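Local atomic coordinates of superoxide dismutase 1 (PDB entry 2CW2), a protein that probably detoxifies superoxide in the cell by converting it, at a bound iron ion, to hydrogen peroxide and molecular oxygen. Residues P47-T53 and Y194-R198; P39-L45 and F109-P114; V155-A159 and A172-I176; L127-F132 and G162-I166. All coordinates share one frame. Residues are numbered along the deposited sequence.

Interaction 1 joins the alpha-hairpin domain to the C-terminal domain, whereas interaction 2 lies within the alpha-hairpin range; both are on the same side of the chain's centre and touch through Met-49 on Leu-112 and Ala-51 on Lys-42. Interactions 3 and 4 lie within the C-terminal domain and share one sheet, where strands 153-159 and 164-170 are neighbours. Interaction 3 is the most buried, its centre about 8 Å from the centre of the chain, and relies on ring packing with a single hydrogen bond. The others are partly buried: interaction 1 works mainly by hydrogen bonds to Asp-196, with a tyrosine-to-carbonyl bond beside them, interaction 2 by apolar packing with one tyrosine hydrogen bond, and interaction 4 by a solvent-side salt-bridge network over an apolar base.

Interaction 1 of 4, residues P47-T53 and Y194-R198; sequences PHMSAET and YIDYR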
loop_
_atom_site.group_PDB
_atom_site.type_symbol
_atom_site.label_atom_id
_atom_site.label_comp_id
_atom_site.label_asym_id
_atom_site.label_seq_id
_atom_site.Cartn_x
_atom_site.Cartn_y
_atom_site.Cartn_z
ATOM N N PRO A 47 4.767 -2.539 24.164
ATOM C CA PRO A 47 3.631 -3.046 23.383
ATOM C C PRO A 47 3.304 -2.258 22.110
ATOM O O PRO A 47 2.346 -2.600 21.393
ATOM C CB PRO A 47 2.471 -2.919 24.374
ATOM C CG PRO A 47 2.804 -1.661 25.148
ATOM C CD PRO A 47 4.342 -1.578 25.198
ATOM N N HIS A 48 4.091 -1.221 21.824
ATOM C CA HIS A 48 3.824 -0.336 20.693
ATOM C C HIS A 48 3.950 -1.034 19.332
ATOM O O HIS A 48 3.196 -0.754 18.410
ATOM C CB HIS A 48 4.776 0.868 20.774
ATOM C CG HIS A 48 4.906 1.415 22.160
ATOM N ND1 HIS A 48 3.846 1.981 22.828
ATOM C CD2 HIS A 48 5.944 1.414 23.030
ATOM C CE1 HIS A 48 4.233 2.348 24.037
ATOM N NE2 HIS A 48 5.499 2.010 24.187
ATOM N N MET A 49 4.916 -1.934 19.212
ATOM C CA MET A 49 5.101 -2.700 17.985
ATOM C C MET A 49 5.461 -4.115 18.408
ATOM O O MET A 49 6.359 -4.306 19.236
ATOM C CB MET A 49 6.241 -2.106 17.134
ATOM C CG MET A 49 6.380 -2.705 15.719
ATOM S SD MET A 49 7.642 -1.863 14.748
ATOM C CE MET A 49 6.904 -0.185 14.586
ATOM N N SER A 50 4.762 -5.103 17.852
ATOM C CA SER A 50 4.912 -6.474 18.327
ATOM C C SER A 50 6.150 -7.158 17.779
ATOM O O SER A 50 6.686 -6.755 16.746
ATOM C CB SER A 50 3.691 -7.321 17.974
ATOM O OG SER A 50 3.555 -7.500 16.573
ATOM N N ALA A 51 6.570 -8.229 18.458
ATOM C CA ALA A 51 7.600 -9.120 17.911
ATOM C C ALA A 51 7.175 -9.724 16.573
ATOM O O ALA A 51 7.998 -9.904 15.656
ATOM C CB ALA A 51 7.931 -10.241 18.915
ATOM N N GLU A 52 5.892 -10.045 16.447
ATOM C CA GLU A 52 5.414 -10.628 15.196
ATOM C C GLU A 52 5.587 -9.615 14.047
ATOM O O GLU A 52 6.029 -9.976 12.946
ATOM C CB GLU A 52 3.949 -11.089 15.310
ATOM C CG GLU A 52 3.464 -11.699 14.006
ATOM C CD GLU A 52 2.020 -12.149 14.026
ATOM O OE1 GLU A 52 1.382 -12.087 15.089
ATOM O OE2 GLU A 52 1.530 -12.586 12.957
ATOM N N THR A 53 5.278 -8.344 14.320
ATOM C CA THR A 53 5.490 -7.284 13.321
ATOM C C THR A 53 6.959 -7.146 12.930
ATOM O O THR A 53 7.302 -7.149 11.746
ATOM C CB THR A 53 4.934 -5.957 13.819
ATOM O OG1 THR A 53 3.509 -6.000 13.725
ATOM C CG2 THR A 53 5.333 -4.775 12.882
ATOM N N TYR A 194 -0.429 -3.387 10.259
ATOM C CA TYR A 194 -1.700 -4.136 10.190
ATOM C C TYR A 194 -1.842 -5.269 11.210
ATOM O O TYR A 194 -2.958 -5.546 11.656
ATOM C CB TYR A 194 -1.992 -4.675 8.787
ATOM C CG TYR A 194 -3.466 -4.605 8.437
ATOM C CD1 TYR A 194 -4.053 -3.394 8.096
ATOM C CD2 TYR A 194 -4.271 -5.743 8.446
ATOM C CE1 TYR A 194 -5.391 -3.307 7.753
ATOM C CE2 TYR A 194 -5.633 -5.665 8.114
ATOM C CZ TYR A 194 -6.171 -4.439 7.766
ATOM O OH TYR A 194 -7.494 -4.308 7.426
ATOM N N ILE A 195 -0.736 -5.927 11.557
ATOM C CA ILE A 195 -0.776 -7.025 12.530
ATOM C C ILE A 195 -1.195 -6.501 13.898
ATOM O O ILE A 195 -1.944 -7.149 14.631
ATOM C CB ILE A 195 0.583 -7.724 12.618
ATOM C CG1 ILE A 195 0.913 -8.406 11.301
ATOM C CG2 ILE A 195 0.611 -8.812 13.723
ATOM C CD1 ILE A 195 2.375 -8.882 11.225
ATOM N N ASP A 196 -0.722 -5.303 14.220
ATOM C CA ASP A 196 -0.913 -4.739 15.546
ATOM C C ASP A 196 -2.113 -3.845 15.678
ATOM O O ASP A 196 -2.657 -3.706 16.781
ATOM C CB ASP A 196 0.327 -3.950 15.936
ATOM C CG ASP A 196 1.545 -4.815 15.975
ATOM O OD1 ASP A 196 1.381 -6.025 16.249
ATOM O OD2 ASP A 196 2.693 -4.391 15.750
ATOM N N TYR A 197 -2.510 -3.212 14.573
ATOM C CA TYR A 197 -3.500 -2.131 14.639
ATOM C C TYR A 197 -4.604 -2.293 13.596
ATOM O O TYR A 197 -5.528 -1.506 13.573
ATOM C CB TYR A 197 -2.812 -0.758 14.449
ATOM C CG TYR A 197 -1.878 -0.465 15.597
ATOM C CD1 TYR A 197 -2.381 -0.116 16.858
ATOM C CD2 TYR A 197 -0.513 -0.642 15.463
ATOM C CE1 TYR A 197 -1.528 0.121 17.937
ATOM C CE2 TYR A 197 0.345 -0.414 16.532
ATOM C CZ TYR A 197 -0.169 -0.035 17.764
ATOM O OH TYR A 197 0.712 0.150 18.813
ATOM N N ARG A 198 -4.460 -3.290 12.723
ATOM C CA ARG A 198 -5.343 -3.466 11.573
ATOM C C ARG A 198 -5.468 -2.126 10.840
ATOM O O ARG A 198 -4.459 -1.505 10.529
ATOM C CB ARG A 198 -6.704 -4.001 12.022
ATOM C CG ARG A 198 -6.624 -5.410 12.630
ATOM C CD ARG A 198 -6.567 -6.539 11.582
ATOM N NE ARG A 198 -6.555 -7.854 12.228
ATOM C CZ ARG A 198 -5.481 -8.443 12.736
ATOM N NH1 ARG A 198 -4.271 -7.885 12.645
ATOM N NH2 ARG A 198 -5.606 -9.622 13.336
HETATM O O HOH W 1 2.025 -5.028 11.228
#
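A polar contact joins the start of the long helix 51-73, in the N-terminal alpha-hairpin domain, to the short helix 194-197 of the C-terminal domain. Asp-196 is its hub. Asp-196 OD2 accepts from the backbone Ser-50 N at 3.0 Å and from Thr-53 OG1 at 2.7 Å, while Asp-196 OD1 accepts from Ser-50 OG at 2.6 Å. Ser-50 is also the N-cap of helix 51-73, its OG taking the capping bond from Thr-53 N at 3.0 Å, so the carboxylate binds the N-cap residue and the Thr-53 hydroxyl at the start of that helix. In this iron superoxide dismutase the two domains together supply the metal ligands, His-57 from this helix and His-191 just before Tyr-194. Ile-195 packs its CB 3.6 Å from Thr-53 OG1, and water 1 links Thr-53 OG1 (3.1 Å) to Ile-195 N (2.9 Å). Farther along, Tyr-197 OH donates to His-48 O at 2.7 Å. At the dimer interface Glu-52 pairs with Arg-198 of the second subunit, and Tyr-194 OH bonds to His-61 of that subunit.

Interaction 2 of 4, residues P39-L45 and F109-P114; sequences PYVKNAL and FNNLAP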
loop_
_atom_site.group_PDB
_atom_site.type_symbol
_atom_site.label_atom_id
_atom_site.label_comp_id
_atom_site.label_asym_id
_atom_site.label_seq_id
_atom_site.Cartn_x
_atom_site.Cartn_y
_atom_site.Cartn_z
ATOM N N PRO A 39 18.600 -3.347 15.461
ATOM C CA PRO A 39 19.406 -2.929 16.621
ATOM C C PRO A 39 18.831 -3.301 17.998
ATOM O O PRO A 39 19.352 -2.817 19.005
ATOM C CB PRO A 39 19.534 -1.403 16.453
ATOM C CG PRO A 39 18.508 -0.997 15.409
ATOM C CD PRO A 39 17.866 -2.234 14.840
ATOM N N TYR A 40 17.796 -4.142 18.037
ATOM C CA TYR A 40 17.160 -4.565 19.286
ATOM C C TYR A 40 16.529 -5.939 19.052
ATOM O O TYR A 40 16.329 -6.359 17.891
ATOM C CB TYR A 40 16.090 -3.538 19.732
ATOM C CG TYR A 40 15.413 -2.873 18.545
ATOM C CD1 TYR A 40 14.463 -3.561 17.788
ATOM C CD2 TYR A 40 15.761 -1.574 18.153
ATOM C CE1 TYR A 40 13.882 -2.985 16.667
ATOM C CE2 TYR A 40 15.182 -0.983 17.032
ATOM C CZ TYR A 40 14.240 -1.704 16.296
ATOM O OH TYR A 40 13.657 -1.141 15.186
ATOM N N VAL A 41 16.208 -6.637 20.138
ATOM C CA VAL A 41 15.591 -7.955 20.022
ATOM C C VAL A 41 14.122 -7.777 19.615
ATOM O O VAL A 41 13.578 -6.663 19.658
ATOM C CB VAL A 41 15.698 -8.745 21.332
ATOM C CG1 VAL A 41 17.174 -8.876 21.743
ATOM C CG2 VAL A 41 14.877 -8.048 22.410
ATOM N N LYS A 42 13.490 -8.867 19.207
ATOM C CA LYS A 42 12.163 -8.795 18.606
ATOM C C LYS A 42 11.055 -8.253 19.508
ATOM O O LYS A 42 10.122 -7.602 19.008
ATOM C CB LYS A 42 11.770 -10.155 18.035
ATOM C CG LYS A 42 12.662 -10.601 16.880
ATOM C CD LYS A 42 12.421 -9.754 15.614
ATOM C CE LYS A 42 13.266 -10.241 14.433
ATOM N NZ LYS A 42 12.912 -11.622 13.994
ATOM N N ASN A 43 11.155 -8.474 20.823
ATOM C CA ASN A 43 10.089 -7.998 21.709
ATOM C C ASN A 43 10.368 -6.620 22.329
ATOM O O ASN A 43 9.623 -6.141 23.195
ATOM C CB ASN A 43 9.731 -9.059 22.778
ATOM C CG ASN A 43 10.777 -9.195 23.858
ATOM O OD1 ASN A 43 11.750 -8.438 23.902
ATOM N ND2 ASN A 43 10.564 -10.158 24.774
ATOM N N ALA A 44 11.413 -5.968 21.827
ATOM C CA ALA A 44 11.975 -4.802 22.491
ATOM C C ALA A 44 11.101 -3.544 22.381
ATOM O O ALA A 44 11.233 -2.639 23.203
ATOM C CB ALA A 44 13.377 -4.527 21.987
ATOM N N LEU A 45 10.233 -3.505 21.365
ATOM C CA LEU A 45 9.358 -2.363 21.095
ATOM C C LEU A 45 7.917 -2.560 21.593
ATOM O O LEU A 45 7.033 -1.721 21.348
ATOM C CB LEU A 45 9.351 -2.046 19.582
ATOM C CG LEU A 45 10.721 -1.880 18.939
ATOM C CD1 LEU A 45 10.557 -1.382 17.508
ATOM C CD2 LEU A 45 11.589 -0.924 19.766
ATOM N N PHE A 109 13.969 1.177 10.964
ATOM C CA PHE A 109 14.232 0.357 12.146
ATOM C C PHE A 109 15.302 0.999 13.054
ATOM O O PHE A 109 15.247 0.857 14.288
ATOM C CB PHE A 109 14.639 -1.076 11.724
ATOM C CG PHE A 109 13.534 -1.863 11.024
ATOM C CD1 PHE A 109 13.799 -2.559 9.850
ATOM C CD2 PHE A 109 12.264 -1.966 11.584
ATOM C CE1 PHE A 109 12.797 -3.303 9.198
ATOM C CE2 PHE A 109 11.251 -2.689 10.937
ATOM C CZ PHE A 109 11.528 -3.373 9.731
ATOM N N ASN A 110 16.255 1.712 12.446
ATOM C CA ASN A 110 17.237 2.491 13.207
ATOM C C ASN A 110 16.572 3.634 13.979
ATOM O O ASN A 110 17.055 4.044 15.048
ATOM C CB ASN A 110 18.319 3.058 12.269
ATOM C CG ASN A 110 19.375 2.011 11.887
ATOM O OD1 ASN A 110 20.049 2.110 10.831
ATOM N ND2 ASN A 110 19.554 1.040 12.745
ATOM N N ASN A 111 15.449 4.106 13.429
ATOM C CA ASN A 111 14.710 5.276 13.908
ATOM C C ASN A 111 13.808 4.961 15.085
ATOM O O ASN A 111 13.177 5.869 15.631
ATOM C CB ASN A 111 13.862 5.852 12.745
ATOM C CG ASN A 111 13.278 7.198 13.050
ATOM O OD1 ASN A 111 12.857 7.905 12.159
ATOM N ND2 ASN A 111 13.273 7.578 14.338
ATOM N N LEU A 112 13.709 3.681 15.451
ATOM C CA LEU A 112 12.964 3.231 16.624
ATOM C C LEU A 112 13.933 2.710 17.689
ATOM O O LEU A 112 15.059 2.332 17.370
ATOM C CB LEU A 112 11.974 2.112 16.262
ATOM C CG LEU A 112 11.211 2.262 14.953
ATOM C CD1 LEU A 112 10.405 1.002 14.608
ATOM C CD2 LEU A 112 10.336 3.503 15.049
ATOM N N ALA A 113 13.504 2.685 18.941
ATOM C CA ALA A 113 14.383 2.194 20.012
ATOM C C ALA A 113 13.567 1.837 21.261
ATOM O O ALA A 113 12.582 2.494 21.573
ATOM C CB ALA A 113 15.447 3.239 20.352
ATOM N N PRO A 114 13.979 0.788 21.963
ATOM C CA PRO A 114 13.294 0.376 23.198
ATOM C C PRO A 114 13.323 1.441 24.285
ATOM O O PRO A 114 12.389 1.487 25.091
ATOM C CB PRO A 114 14.074 -0.863 23.660
ATOM C CG PRO A 114 15.298 -0.945 22.809
ATOM C CD PRO A 114 15.121 -0.075 21.621
#
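Leu-45 and Leu-112 meet at the apolar centre, CD1 to CD1 at 3.8 Å, where the loop ahead of helix 51-73 lies against the chain leaving helix 93-110. Leu-45 CD2 also sits 4.1 Å from Pro-114 CD, and the tyrosine ring of Tyr-40 adds its CD2 at 3.8 Å from the same Pro-114 CD. The ring carries on toward Leu-112, with Tyr-40 CZ 4.4 Å from Leu-112 CB. A type I beta turn from Val-41 to Ala-44, closed by Ala-44 N to Val-41 O at 3.1 Å, reverses the loop; Tyr-40 before it and Leu-45 after it both reach the second segment. At the end of the turn, Ala-44 CB rests 4.1 Å from Pro-114 CB, and at the other end of the contact Pro-39 CG lies 3.5 Å from Asn-110 ND2. At the polar edge Tyr-40 OH donates to Phe-109 O at 2.7 Å, near the end of helix 93-110, the helix that carries the iron ligand His-105. Phe-109 itself turns its ring edge-to-face with His-57, another ligand. The polar end of a buried tyrosine is thus paired with a carbonyl near the helix end, while its ring packs among leucine and proline.

Interaction 3 of 4, residues V155-A159 and A172-I176; sequences VWLIA and AGNPI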
loop_
_atom_site.group_PDB
_atom_site.type_symbol
_atom_site.label_atom_id
_atom_site.label_comp_id
_atom_site.label_asym_id
_atom_site.label_seq_id
_atom_site.Cartn_x
_atom_site.Cartn_y
_atom_site.Cartn_z
ATOM N N VAL A 155 6.547 8.894 5.532
ATOM C CA VAL A 155 6.629 10.312 5.871
ATOM C C VAL A 155 8.031 10.547 6.430
ATOM O O VAL A 155 8.533 9.738 7.216
ATOM C CB VAL A 155 5.552 10.738 6.884
ATOM C CG1 VAL A 155 5.697 12.233 7.234
ATOM C CG2 VAL A 155 4.169 10.458 6.337
ATOM N N TRP A 156 8.675 11.616 5.967
ATOM C CA TRP A 156 10.054 11.917 6.330
ATOM C C TRP A 156 10.143 13.285 7.000
ATOM O O TRP A 156 9.433 14.217 6.607
ATOM C CB TRP A 156 10.896 12.010 5.060
ATOM C CG TRP A 156 10.983 10.777 4.252
ATOM C CD1 TRP A 156 10.125 10.375 3.250
ATOM C CD2 TRP A 156 12.000 9.783 4.329
ATOM N NE1 TRP A 156 10.549 9.177 2.720
ATOM C CE2 TRP A 156 11.702 8.796 3.359
ATOM C CE3 TRP A 156 13.147 9.616 5.129
ATOM C CZ2 TRP A 156 12.503 7.671 3.161
ATOM C CZ3 TRP A 156 13.935 8.488 4.935
ATOM C CH2 TRP A 156 13.597 7.528 3.968
ATOM N N LEU A 157 10.993 13.392 8.019
ATOM C CA LEU A 157 11.497 14.688 8.462
ATOM C C LEU A 157 12.832 14.792 7.766
ATOM O O LEU A 157 13.672 13.885 7.893
ATOM C CB LEU A 157 11.723 14.732 9.983
ATOM C CG LEU A 157 12.381 16.067 10.400
ATOM C CD1 LEU A 157 11.435 17.213 10.067
ATOM C CD2 LEU A 157 12.658 16.071 11.873
ATOM N N ILE A 158 13.012 15.877 7.018
ATOM C CA ILE A 158 14.208 16.125 6.241
ATOM C C ILE A 158 14.890 17.427 6.672
ATOM O O ILE A 158 14.256 18.294 7.232
ATOM C CB ILE A 158 13.756 16.212 4.762
ATOM C CG1 ILE A 158 14.510 15.230 3.922
ATOM C CG2 ILE A 158 13.649 17.627 4.238
ATOM C CD1 ILE A 158 13.894 13.904 4.047
ATOM N N ALA A 159 16.193 17.520 6.440
ATOM C CA ALA A 159 16.887 18.808 6.442
ATOM C C ALA A 159 17.070 19.174 4.981
ATOM O O ALA A 159 17.648 18.413 4.202
ATOM C CB ALA A 159 18.248 18.687 7.111
ATOM N N ALA A 172 7.883 3.916 -2.592
ATOM C CA ALA A 172 9.255 3.866 -2.068
ATOM C C ALA A 172 9.917 5.243 -1.954
ATOM O O ALA A 172 11.108 5.336 -1.654
ATOM C CB ALA A 172 10.151 2.905 -2.885
ATOM N N GLY A 173 9.142 6.305 -2.189
ATOM C CA GLY A 173 9.695 7.632 -2.376
ATOM C C GLY A 173 10.626 8.030 -1.247
ATOM O O GLY A 173 10.276 7.880 -0.072
ATOM N N ASN A 174 11.798 8.551 -1.613
ATOM C CA ASN A 174 12.897 8.811 -0.663
ATOM C C ASN A 174 13.582 10.131 -1.069
ATOM O O ASN A 174 14.020 10.299 -2.194
ATOM C CB ASN A 174 13.884 7.631 -0.682
ATOM C CG ASN A 174 15.077 7.810 0.267
ATOM O OD1 ASN A 174 15.515 6.851 0.935
ATOM N ND2 ASN A 174 15.628 9.000 0.301
ATOM N N PRO A 175 13.616 11.093 -0.165
ATOM C CA PRO A 175 14.050 12.450 -0.520
ATOM C C PRO A 175 15.533 12.548 -0.865
ATOM O O PRO A 175 15.951 13.611 -1.346
ATOM C CB PRO A 175 13.716 13.257 0.729
ATOM C CG PRO A 175 13.791 12.267 1.832
ATOM C CD PRO A 175 13.214 10.985 1.248
ATOM N N ILE A 176 16.290 11.469 -0.670
ATOM C CA ILE A 176 17.662 11.443 -1.156
ATOM C C ILE A 176 17.696 11.597 -2.681
ATOM O O ILE A 176 18.690 12.078 -3.243
ATOM C CB ILE A 176 18.399 10.179 -0.673
ATOM C CG1 ILE A 176 18.705 10.285 0.818
ATOM C CG2 ILE A 176 19.689 9.912 -1.483
ATOM C CD1 ILE A 176 19.127 8.969 1.423
#
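Pro-175 sits over one face of Trp-156, joining the central strand 153-159 of the antiparallel sheet to the loop that leads from strand 164-170 to strand 181-187. The m rotamer of Trp-156 (chi1 -62°), with chi2 near 88°, sends the indole from the strand out over the loop. Pro-175 CD then sits above the five-membered ring, 3.4 Å from its centroid and 10° off the normal, a CH-pi contact; the same CD is 3.4 Å from Trp-156 CE2. The edge of the indole is used as well: Trp-156 NE1 donates to Gly-173 O at 3.1 Å with an N-H...O angle of 145°. Face and edge thus meet two residues of the same loop, the proline by packing and the glycine by its carbonyl. Two positions along the strand, the Ile-158 CA-to-CB bond also points toward the loop. Alternation of side chains sends Val-155 and Leu-157 to the other face of the sheet, where Val-155 packs on Phe-142, Ala-145 and Ala-146, and Leu-157 on Phe-138, all of helix 135-148. On the loop's side, Trp-156 also touches Asn-104 of helix 93-110, which bears the iron ligand His-105. In this C-terminal alpha/beta domain of the iron/manganese superoxide dismutases, the strand is therefore sandwiched between helix 135-148 on one face and this loop with helix 93-110 on the other.

Interaction 4 of 4, residues L127-F132 and G162-I166; sequences LITRDF and GKLKI
Asp-131 takes the central place in a salt-bridge network with Arg-130 and Lys-163. Asp-131 OD1 accepts from Lys-163 NZ at 2.6 Å and from Arg-130 NE at 2.8 Å; Asp-131 OD2 accepts from Arg-130 NH2 at 2.8 Å and from the backbone Leu-164 N at 3.0 Å, nearly straight at 167°. Asp-131 is m (chi1 -63°), whereas Arg-130 is t, t, p along chi1 to chi3, bringing the NE/NH2 edge of the guanidinium alongside the carboxylate. Arg-130 NH2 also donates to Gly-162 O at 2.9 Å, and water 2 bridges Arg-130 NH1 (3.0 Å) and Gly-162 O (2.8 Å). Gly-162 has phi/psi 90/-4, a left-handed conformation in the turn before strand 164-170. Residues 127-132 are helical, the last turns of helix 122-132; residues 164-166 are extended. The axes of 127-132 and 164-166 approach to 8.7 Å and cross at -70°, with Asp-131 CA 6.2 Å from Leu-164 CA. Below the charges Leu-164 (m, t) points at the helix, its CD1 3.9 Å from both Leu-127 CB and Ile-128 CG1. Phe-132 (m, chi2 -85°) closes the base, CE2 3.8 Å from Leu-164 CB and CE1 3.7 Å from Ile-166 CD1. Such helix-on-sheet-edge packing belongs to the alpha/beta C-terminal domain of the family. Its chemistry is split: one carboxylate ties both cations and the strand's first amide at the solvent side, while leucine, isoleucine and phenylalanine pack together on the inner side.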
loop_
_atom_site.group_PDB
_atom_site.type_symbol
_atom_site.label_atom_id
_atom_site.label_comp_id
_atom_site.label_asym_id
_atom_site.label_seq_id
_atom_site.Cartn_x
_atom_site.Cartn_y
_atom_site.Cartn_z
ATOM N N LEU A 127 16.081 22.478 16.782
ATOM C CA LEU A 127 15.697 22.750 15.388
ATOM C C LEU A 127 14.201 22.600 15.211
ATOM O O LEU A 127 13.570 23.345 14.442
ATOM C CB LEU A 127 16.453 21.821 14.430
ATOM C CG LEU A 127 17.972 22.084 14.378
ATOM C CD1 LEU A 127 18.700 20.986 13.617
ATOM C CD2 LEU A 127 18.292 23.446 13.772
ATOM N N ILE A 128 13.617 21.651 15.940
ATOM C CA ILE A 128 12.171 21.471 15.894
ATOM C C ILE A 128 11.482 22.728 16.409
ATOM O O ILE A 128 10.543 23.230 15.789
ATOM C CB ILE A 128 11.735 20.212 16.702
ATOM C CG1 ILE A 128 12.036 18.950 15.897
ATOM C CG2 ILE A 128 10.256 20.277 17.042
ATOM C CD1 ILE A 128 11.808 17.692 16.656
ATOM N N THR A 129 11.983 23.258 17.520
ATOM C CA THR A 129 11.463 24.513 18.048
ATOM C C THR A 129 11.645 25.624 17.041
ATOM O O THR A 129 10.715 26.405 16.760
ATOM C CB THR A 129 12.150 24.857 19.370
ATOM O OG1 THR A 129 11.749 23.897 20.364
ATOM C CG2 THR A 129 11.633 26.194 19.905
ATOM N N ARG A 130 12.842 25.688 16.463
ATOM C CA ARG A 130 13.126 26.742 15.507
ATOM C C ARG A 130 12.146 26.735 14.340
ATOM O O ARG A 130 11.634 27.786 13.941
ATOM C CB ARG A 130 14.562 26.642 15.016
ATOM C CG ARG A 130 15.014 27.828 14.195
ATOM C CD ARG A 130 16.318 27.608 13.487
ATOM N NE ARG A 130 16.139 26.639 12.413
ATOM C CZ ARG A 130 17.138 26.082 11.737
ATOM N NH1 ARG A 130 18.402 26.416 12.007
ATOM N NH2 ARG A 130 16.870 25.200 10.773
ATOM N N ASP A 131 11.858 25.548 13.803
ATOM C CA ASP A 131 11.172 25.463 12.531
ATOM C C ASP A 131 9.680 25.131 12.586
ATOM O O ASP A 131 8.954 25.391 11.628
ATOM C CB ASP A 131 11.906 24.503 11.594
ATOM C CG ASP A 131 13.299 24.985 11.261
ATOM O OD1 ASP A 131 13.557 26.219 11.397
ATOM O OD2 ASP A 131 14.201 24.206 10.872
ATOM N N PHE A 132 9.223 24.602 13.711
ATOM C CA PHE A 132 7.808 24.293 13.881
ATOM C C PHE A 132 7.221 25.019 15.062
ATOM O O PHE A 132 6.016 24.916 15.310
ATOM C CB PHE A 132 7.625 22.790 14.097
ATOM C CG PHE A 132 8.041 21.987 12.910
ATOM C CD1 PHE A 132 7.145 21.762 11.866
ATOM C CD2 PHE A 132 9.329 21.513 12.803
ATOM C CE1 PHE A 132 7.542 21.025 10.753
ATOM C CE2 PHE A 132 9.727 20.780 11.703
ATOM C CZ PHE A 132 8.834 20.543 10.676
ATOM N N GLY A 162 19.516 23.045 5.374
ATOM C CA GLY A 162 19.671 23.418 6.771
ATOM C C GLY A 162 18.339 23.624 7.488
ATOM O O GLY A 162 18.324 23.829 8.690
ATOM N N LYS A 163 17.228 23.520 6.760
ATOM C CA LYS A 163 15.891 23.796 7.295
ATOM C C LYS A 163 15.121 22.499 7.420
ATOM O O LYS A 163 15.196 21.668 6.524
ATOM C CB LYS A 163 15.113 24.660 6.303
ATOM C CG LYS A 163 14.659 26.021 6.805
ATOM C CD LYS A 163 13.653 25.947 7.948
ATOM C CE LYS A 163 12.925 27.283 8.123
ATOM N NZ LYS A 163 13.093 27.893 9.462
ATOM N N LEU A 164 14.362 22.345 8.497
ATOM C CA LEU A 164 13.556 21.147 8.704
ATOM C C LEU A 164 12.294 21.231 7.875
ATOM O O LEU A 164 11.664 22.287 7.778
ATOM C CB LEU A 164 13.152 21.022 10.168
ATOM C CG LEU A 164 14.193 20.729 11.236
ATOM C CD1 LEU A 164 13.485 20.174 12.492
ATOM C CD2 LEU A 164 15.241 19.749 10.738
ATOM N N LYS A 165 11.904 20.111 7.285
ATOM C CA LYS A 165 10.666 20.065 6.531
ATOM C C LYS A 165 10.103 18.652 6.551
ATOM O O LYS A 165 10.857 17.680 6.551
ATOM C CB LYS A 165 10.945 20.552 5.108
ATOM C CG LYS A 165 9.866 20.376 4.095
ATOM C CD LYS A 165 10.523 20.455 2.700
ATOM C CE LYS A 165 10.461 21.845 2.117
ATOM N NZ LYS A 165 10.993 21.877 0.714
ATOM N N ILE A 166 8.782 18.547 6.573
ATOM C CA ILE A 166 8.125 17.251 6.536
ATOM C C ILE A 166 7.754 16.966 5.092
ATOM O O ILE A 166 7.081 17.776 4.446
ATOM C CB ILE A 166 6.872 17.232 7.410
ATOM C CG1 ILE A 166 7.246 17.415 8.881
ATOM C CG2 ILE A 166 6.084 15.909 7.181
ATOM C CD1 ILE A 166 6.076 17.772 9.799
HETATM O O HOH W 2 20.317 24.845 10.338
#